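Local coordinates for p800 reaction center core protein (Heliobacterium modesticaldum, PDB 5V8K) that forms the symmetric homodimeric core of a photosynthetic reaction center, holding bacteriochlorophylls and an iron-sulfur cluster, probably for light-driven charge separation, at residues A342-A346 with A472-D476; L287-N291 with F402-S406. Residue numbers count along the deposited sequence, not the author numbering.

Contact 1: residues A342-A346 with A472-D476; sequences ADIHA and APYND
In this type I reaction center fold, the end of the long membrane helix 311-344 meets the turn that leads into helix 475-488. Ala342 to Ile344 are helical, and His345 leaves the helix at phi/psi -100/14. Across from them, Ala472 and Pro473 form a 3-10 turn, closed by Asn475 N to Ala472 O at 3.1 Å, with Tyr474 at the N-cap. CA atoms pair Asp343 with Tyr474 (8.0 Å) and Ala346 with Pro473 (7.1 Å). Apolar contact comes from two alanines: Ala346 CB sits 4.0 Å from Pro473 CG, and Ala342 CB lies 4.1 Å from Tyr474 CZ. The CA-to-CB bond of Tyr474 points at the helix end, and with chi1 m (-47°) the ring lies with Asp343 OD1 at its edge, 3.3 Å from Tyr474 CD2. That carboxylate is held by Ala471 N, Ser466 and Tyr358, while the Tyr474 hydroxyl bonds Met356 O. His345 turns away to His520 of the second subunit. One water donates to Ala342 O (3.0 Å) and to Tyr474 OH (2.8 Å).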
ATOM      1  N   ALA A 342       5.052 -24.140  -4.528  1.00 37.13           N
ATOM      2  CA  ALA A 342       5.347 -25.218  -5.464  1.00 39.75           C
ATOM      3  C   ALA A 342       5.612 -24.696  -6.892  1.00 40.31           C
ATOM      4  O   ALA A 342       6.599 -25.081  -7.520  1.00 42.73           O
ATOM      5  CB  ALA A 342       4.181 -26.226  -5.447  1.00 37.99           C
ATOM      6  N   ASP A 343       4.726 -23.837  -7.424  1.00 38.14           N
ATOM      7  CA  ASP A 343       4.923 -23.243  -8.750  1.00 38.19           C
ATOM      8  C   ASP A 343       6.205 -22.409  -8.809  1.00 40.14           C
ATOM      9  O   ASP A 343       6.909 -22.415  -9.817  1.00 39.22           O
ATOM     10  CB  ASP A 343       3.711 -22.376  -9.124  1.00 38.07           C
ATOM     11  CG  ASP A 343       2.539 -23.170  -9.663  1.00 44.22           C
ATOM     12  OD1 ASP A 343       2.774 -24.182 -10.365  1.00 45.13           O
ATOM     13  OD2 ASP A 343       1.368 -22.788  -9.362  1.00 41.94           O
ATOM     14  N   ILE A 344       6.489 -21.638  -7.764  1.00 35.01           N
ATOM     15  CA  ILE A 344       7.647 -20.758  -7.762  1.00 37.53           C
ATOM     16  C   ILE A 344       8.929 -21.568  -7.889  1.00 40.09           C
ATOM     17  O   ILE A 344       9.808 -21.232  -8.690  1.00 38.96           O
ATOM     18  CB  ILE A 344       7.661 -19.890  -6.496  1.00 36.82           C
ATOM     19  CG1 ILE A 344       6.636 -18.731  -6.599  1.00 35.87           C
ATOM     20  CG2 ILE A 344       9.057 -19.283  -6.232  1.00 36.88           C
ATOM     21  CD1 ILE A 344       6.433 -17.997  -5.250  1.00 33.24           C
ATOM     22  N   HIS A 345       9.045 -22.661  -7.103  1.00 36.55           N
ATOM     23  CA  HIS A 345      10.294 -23.379  -6.916  1.00 38.03           C
ATOM     24  C   HIS A 345      10.385 -24.628  -7.776  1.00 38.75           C
ATOM     25  O   HIS A 345      11.266 -25.462  -7.542  1.00 43.45           O
ATOM     26  CB  HIS A 345      10.491 -23.738  -5.429  1.00 37.74           C
ATOM     27  CG  HIS A 345      10.690 -22.548  -4.548  1.00 39.18           C
ATOM     28  ND1 HIS A 345       9.645 -21.905  -3.925  1.00 39.25           N
ATOM     29  CD2 HIS A 345      11.804 -21.867  -4.202  1.00 37.78           C
ATOM     30  CE1 HIS A 345      10.104 -20.877  -3.230  1.00 37.31           C
ATOM     31  NE2 HIS A 345      11.411 -20.822  -3.394  1.00 37.95           N
ATOM     32  N   ALA A 346       9.519 -24.774  -8.773  1.00 42.26           N
ATOM     33  CA  ALA A 346       9.389 -26.051  -9.477  1.00 44.49           C
ATOM     34  C   ALA A 346      10.681 -26.474 -10.166  1.00 48.05           C
ATOM     35  O   ALA A 346      10.934 -27.677 -10.322  1.00 49.96           O
ATOM     36  CB  ALA A 346       8.249 -25.953 -10.489  1.00 41.24           C
ATOM     37  N   ALA A 472       5.634 -25.996 -15.229  1.00 47.06           N
ATOM     38  CA  ALA A 472       5.569 -27.118 -16.162  1.00 49.91           C
ATOM     39  C   ALA A 472       5.261 -28.455 -15.513  1.00 50.13           C
ATOM     40  O   ALA A 472       4.457 -29.209 -16.083  1.00 51.70           O
ATOM     41  CB  ALA A 472       6.879 -27.220 -16.941  1.00 51.16           C
ATOM     42  N   PRO A 473       5.844 -28.821 -14.359  1.00 50.06           N
ATOM     43  CA  PRO A 473       5.504 -30.110 -13.740  1.00 45.94           C
ATOM     44  C   PRO A 473       4.023 -30.281 -13.422  1.00 48.82           C
ATOM     45  O   PRO A 473       3.571 -31.407 -13.214  1.00 45.44           O
ATOM     46  CB  PRO A 473       6.338 -30.112 -12.448  1.00 48.05           C
ATOM     47  CG  PRO A 473       7.447 -29.143 -12.682  1.00 50.57           C
ATOM     48  CD  PRO A 473       6.936 -28.119 -13.646  1.00 50.49           C
ATOM     49  N   TYR A 474       3.251 -29.185 -13.351  1.00 45.72           N
ATOM     50  CA  TYR A 474       1.832 -29.270 -13.007  1.00 46.52           C
ATOM     51  C   TYR A 474       0.916 -28.986 -14.202  1.00 46.06           C
ATOM     52  O   TYR A 474      -0.287 -28.763 -14.023  1.00 46.50           O
ATOM     53  CB  TYR A 474       1.532 -28.323 -11.836  1.00 45.21           C
ATOM     54  CG  TYR A 474       2.545 -28.450 -10.724  1.00 45.31           C
ATOM     55  CD1 TYR A 474       2.703 -29.651 -10.031  1.00 43.46           C
ATOM     56  CD2 TYR A 474       3.368 -27.394 -10.381  1.00 42.22           C
ATOM     57  CE1 TYR A 474       3.631 -29.780  -9.018  1.00 44.84           C
ATOM     58  CE2 TYR A 474       4.298 -27.511  -9.353  1.00 42.94           C
ATOM     59  CZ  TYR A 474       4.419 -28.710  -8.675  1.00 44.56           C
ATOM     60  OH  TYR A 474       5.349 -28.835  -7.677  1.00 45.71           O
ATOM     61  N   ASN A 475       1.459 -29.022 -15.419  1.00 51.19           N
ATOM     62  CA  ASN A 475       0.701 -28.626 -16.601  1.00 51.95           C
ATOM     63  C   ASN A 475      -0.503 -29.521 -16.840  1.00 50.27           C
ATOM     64  O   ASN A 475      -1.540 -29.051 -17.308  1.00 50.19           O
ATOM     65  CB  ASN A 475       1.610 -28.635 -17.824  1.00 55.07           C
ATOM     66  CG  ASN A 475       0.927 -28.073 -19.054  1.00 58.53           C
ATOM     67  OD1 ASN A 475       0.660 -28.790 -20.008  1.00 65.07           O
ATOM     68  ND2 ASN A 475       0.579 -26.803 -18.998  1.00 54.53           N
ATOM     69  N   ASP A 476      -0.399 -30.796 -16.503  1.00 48.49           N
ATOM     70  CA  ASP A 476      -1.517 -31.713 -16.702  1.00 53.07           C
ATOM     71  C   ASP A 476      -2.753 -31.264 -15.939  1.00 53.46           C
ATOM     72  O   ASP A 476      -3.882 -31.437 -16.416  1.00 51.21           O
ATOM     73  CB  ASP A 476      -1.103 -33.141 -16.286  1.00 58.61           C
ATOM     74  CG  ASP A 476      -0.530 -33.217 -14.853  1.00 69.93           C
ATOM     75  OD1 ASP A 476       0.140 -32.260 -14.379  1.00 71.27           O
ATOM     76  OD2 ASP A 476      -0.741 -34.263 -14.185  1.00 75.53           O
TER
HETATM   77  O   HOH W   1       7.760 -27.748  -6.854  1.00 77.44           O

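Contact 2: residues L287-N291 with F402-S406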
ATOM      1  N   LEU A 287     -30.035   2.159  16.005  1.00 48.92           N
ATOM      2  CA  LEU A 287     -29.357   2.916  17.039  1.00 49.62           C
ATOM      3  C   LEU A 287     -30.202   4.094  17.491  1.00 54.59           C
ATOM      4  O   LEU A 287     -30.236   4.415  18.689  1.00 53.63           O
ATOM      5  CB  LEU A 287     -27.998   3.372  16.515  1.00 48.28           C
ATOM      6  CG  LEU A 287     -27.069   4.013  17.521  1.00 49.61           C
ATOM      7  CD1 LEU A 287     -26.705   2.991  18.637  1.00 49.73           C
ATOM      8  CD2 LEU A 287     -25.794   4.521  16.831  1.00 48.76           C
ATOM      9  N   ARG A 288     -30.927   4.735  16.561  1.00 54.96           N
ATOM     10  CA  ARG A 288     -31.841   5.806  16.959  1.00 55.70           C
ATOM     11  C   ARG A 288     -32.988   5.257  17.792  1.00 59.93           C
ATOM     12  O   ARG A 288     -33.434   5.911  18.744  1.00 59.22           O
ATOM     13  CB  ARG A 288     -32.364   6.556  15.737  1.00 54.19           C
ATOM     14  CG  ARG A 288     -31.276   7.403  15.081  1.00 53.00           C
ATOM     15  CD  ARG A 288     -31.822   8.357  14.031  1.00 55.29           C
ATOM     16  NE  ARG A 288     -32.313   7.671  12.823  1.00 57.10           N
ATOM     17  CZ  ARG A 288     -33.598   7.488  12.512  1.00 58.03           C
ATOM     18  NH1 ARG A 288     -34.556   7.940  13.299  1.00 61.39           N
ATOM     19  NH2 ARG A 288     -33.929   6.858  11.400  1.00 53.28           N
ATOM     20  N   VAL A 289     -33.463   4.050  17.471  1.00 61.72           N
ATOM     21  CA  VAL A 289     -34.452   3.405  18.325  1.00 62.71           C
ATOM     22  C   VAL A 289     -33.905   3.258  19.745  1.00 68.73           C
ATOM     23  O   VAL A 289     -34.590   3.553  20.733  1.00 66.20           O
ATOM     24  CB  VAL A 289     -34.858   2.039  17.753  1.00 60.64           C
ATOM     25  CG1 VAL A 289     -35.632   1.250  18.810  1.00 67.22           C
ATOM     26  CG2 VAL A 289     -35.705   2.202  16.575  1.00 59.17           C
ATOM     27  N   LEU A 290     -32.662   2.771  19.861  1.00 72.83           N
ATOM     28  CA  LEU A 290     -32.070   2.514  21.170  1.00 73.44           C
ATOM     29  C   LEU A 290     -31.741   3.795  21.919  1.00 78.69           C
ATOM     30  O   LEU A 290     -31.577   3.756  23.145  1.00 80.95           O
ATOM     31  CB  LEU A 290     -30.788   1.684  21.043  1.00 70.11           C
ATOM     32  CG  LEU A 290     -30.839   0.294  20.418  1.00 68.99           C
ATOM     33  CD1 LEU A 290     -29.415  -0.182  20.179  1.00 68.89           C
ATOM     34  CD2 LEU A 290     -31.544  -0.673  21.299  1.00 69.52           C
ATOM     35  N   ASN A 291     -31.620   4.918  21.224  1.00 87.24           N
ATOM     36  CA  ASN A 291     -31.294   6.185  21.858  1.00 90.84           C
ATOM     37  C   ASN A 291     -32.519   7.038  22.125  1.00 90.21           C
ATOM     38  O   ASN A 291     -32.400   8.065  22.796  1.00 93.97           O
ATOM     39  CB  ASN A 291     -30.307   6.974  20.994  1.00 92.45           C
ATOM     40  CG  ASN A 291     -28.896   6.444  21.102  1.00 95.58           C
ATOM     41  OD1 ASN A 291     -28.651   5.490  21.835  1.00 96.12           O
ATOM     42  ND2 ASN A 291     -27.958   7.052  20.361  1.00 96.46           N
ATOM     43  N   PHE A 402     -23.134  -3.921  18.006  1.00 50.32           N
ATOM     44  CA  PHE A 402     -22.128  -3.398  18.922  1.00 50.34           C
ATOM     45  C   PHE A 402     -22.104  -1.871  19.042  1.00 50.35           C
ATOM     46  O   PHE A 402     -21.182  -1.329  19.661  1.00 50.25           O
ATOM     47  CB  PHE A 402     -20.730  -3.861  18.491  1.00 48.98           C
ATOM     48  CG  PHE A 402     -20.423  -5.316  18.773  1.00 50.44           C
ATOM     49  CD1 PHE A 402     -21.266  -6.331  18.343  1.00 52.05           C
ATOM     50  CD2 PHE A 402     -19.231  -5.666  19.394  1.00 49.04           C
ATOM     51  CE1 PHE A 402     -20.948  -7.656  18.584  1.00 53.16           C
ATOM     52  CE2 PHE A 402     -18.913  -6.987  19.615  1.00 49.29           C
ATOM     53  CZ  PHE A 402     -19.767  -7.985  19.204  1.00 53.36           C
ATOM     54  N   SER A 403     -23.052  -1.156  18.451  1.00 47.00           N
ATOM     55  CA  SER A 403     -22.882   0.284  18.289  1.00 50.39           C
ATOM     56  C   SER A 403     -23.434   1.098  19.453  1.00 51.40           C
ATOM     57  O   SER A 403     -23.138   2.287  19.555  1.00 48.29           O
ATOM     58  CB  SER A 403     -23.522   0.734  16.970  1.00 50.13           C
ATOM     59  OG  SER A 403     -22.684   0.347  15.884  1.00 49.66           O
ATOM     60  N   LYS A 404     -24.151   0.472  20.374  1.00 49.18           N
ATOM     61  CA  LYS A 404     -24.573   1.118  21.606  1.00 50.82           C
ATOM     62  C   LYS A 404     -23.760   0.621  22.801  1.00 51.40           C
ATOM     63  O   LYS A 404     -23.116   1.415  23.494  1.00 51.69           O
ATOM     64  CB  LYS A 404     -26.058   0.856  21.815  1.00 52.30           C
ATOM     65  CG  LYS A 404     -26.628   1.440  23.095  1.00 55.81           C
ATOM     66  CD  LYS A 404     -26.727   2.929  23.012  1.00 59.11           C
ATOM     67  CE  LYS A 404     -27.719   3.440  24.065  1.00 66.40           C
ATOM     68  NZ  LYS A 404     -27.892   4.892  23.914  1.00 69.16           N
ATOM     69  N   VAL A 405     -23.800  -0.684  23.076  1.00 55.73           N
ATOM     70  CA  VAL A 405     -22.938  -1.273  24.086  1.00 56.16           C
ATOM     71  C   VAL A 405     -22.318  -2.537  23.512  1.00 57.21           C
ATOM     72  O   VAL A 405     -22.794  -3.112  22.527  1.00 54.42           O
ATOM     73  CB  VAL A 405     -23.674  -1.566  25.415  1.00 58.88           C
ATOM     74  CG1 VAL A 405     -24.260  -0.301  26.008  1.00 59.49           C
ATOM     75  CG2 VAL A 405     -24.770  -2.580  25.218  1.00 59.02           C
ATOM     76  N   SER A 406     -21.193  -2.919  24.092  1.00 51.74           N
ATOM     77  CA  SER A 406     -20.479  -4.110  23.682  1.00 52.31           C
ATOM     78  C   SER A 406     -19.748  -4.662  24.880  1.00 51.80           C
ATOM     79  O   SER A 406     -19.673  -4.000  25.938  1.00 52.91           O
ATOM     80  CB  SER A 406     -19.498  -3.810  22.541  1.00 48.93           C
ATOM     81  OG  SER A 406     -18.385  -3.103  23.047  1.00 50.04           O
TER
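Lys404 has the largest share of this contact. Its CA sits 6.9 Å from that of Leu287, its CA-to-CB bond points at the helix, and its CB rests against two leucine methyls, Leu287 CD1 and Leu290 CD1, each 3.9 Å from Lys404 CB. Beyond CB the lysine chain runs on toward Asn291 at the helix end, where the modelled tips are too close for any bond to be inferred. Leu287, next in buried area, starts sideways, but its tp rotamer swings CD1 over to the loop, 3.7 Å from Ser403 O and 4.2 Å from Ser403 CB. Here helix 258-291 of the type I reaction center fold ends beside the short link between helices 376-401 and 407-411. Leu290, one turn after Leu287, points its CA-to-CB bond at the loop and also touches Cys308. Lys404 also pairs its backbone with Lys417, and Ser403 OG bonds back to Met399 O. Ser406, N-cap of helix 407-411, bonds through OG to Glu548 of the second subunit and, weakly, to Trp408 N.

Helix 311-344 relates the two contacts: its last turn belongs to contact 1, while residues near its start, Gln314 and Leu318, touch Phe402 of contact 2. The sites are therefore at opposite ends of that helix, with centres 53 Å apart, and they share no segment or direct touch. Each joins a helix end to a loop or turn, and each reaches the second subunit. Contact 1 is the more buried and the more polar, with a water and a carboxylate beside an aromatic ring; contact 2 is partly exposed and relies on leucine methyls against a lysine's aliphatic part. Along the sequence their segments alternate, so the two connections interleave.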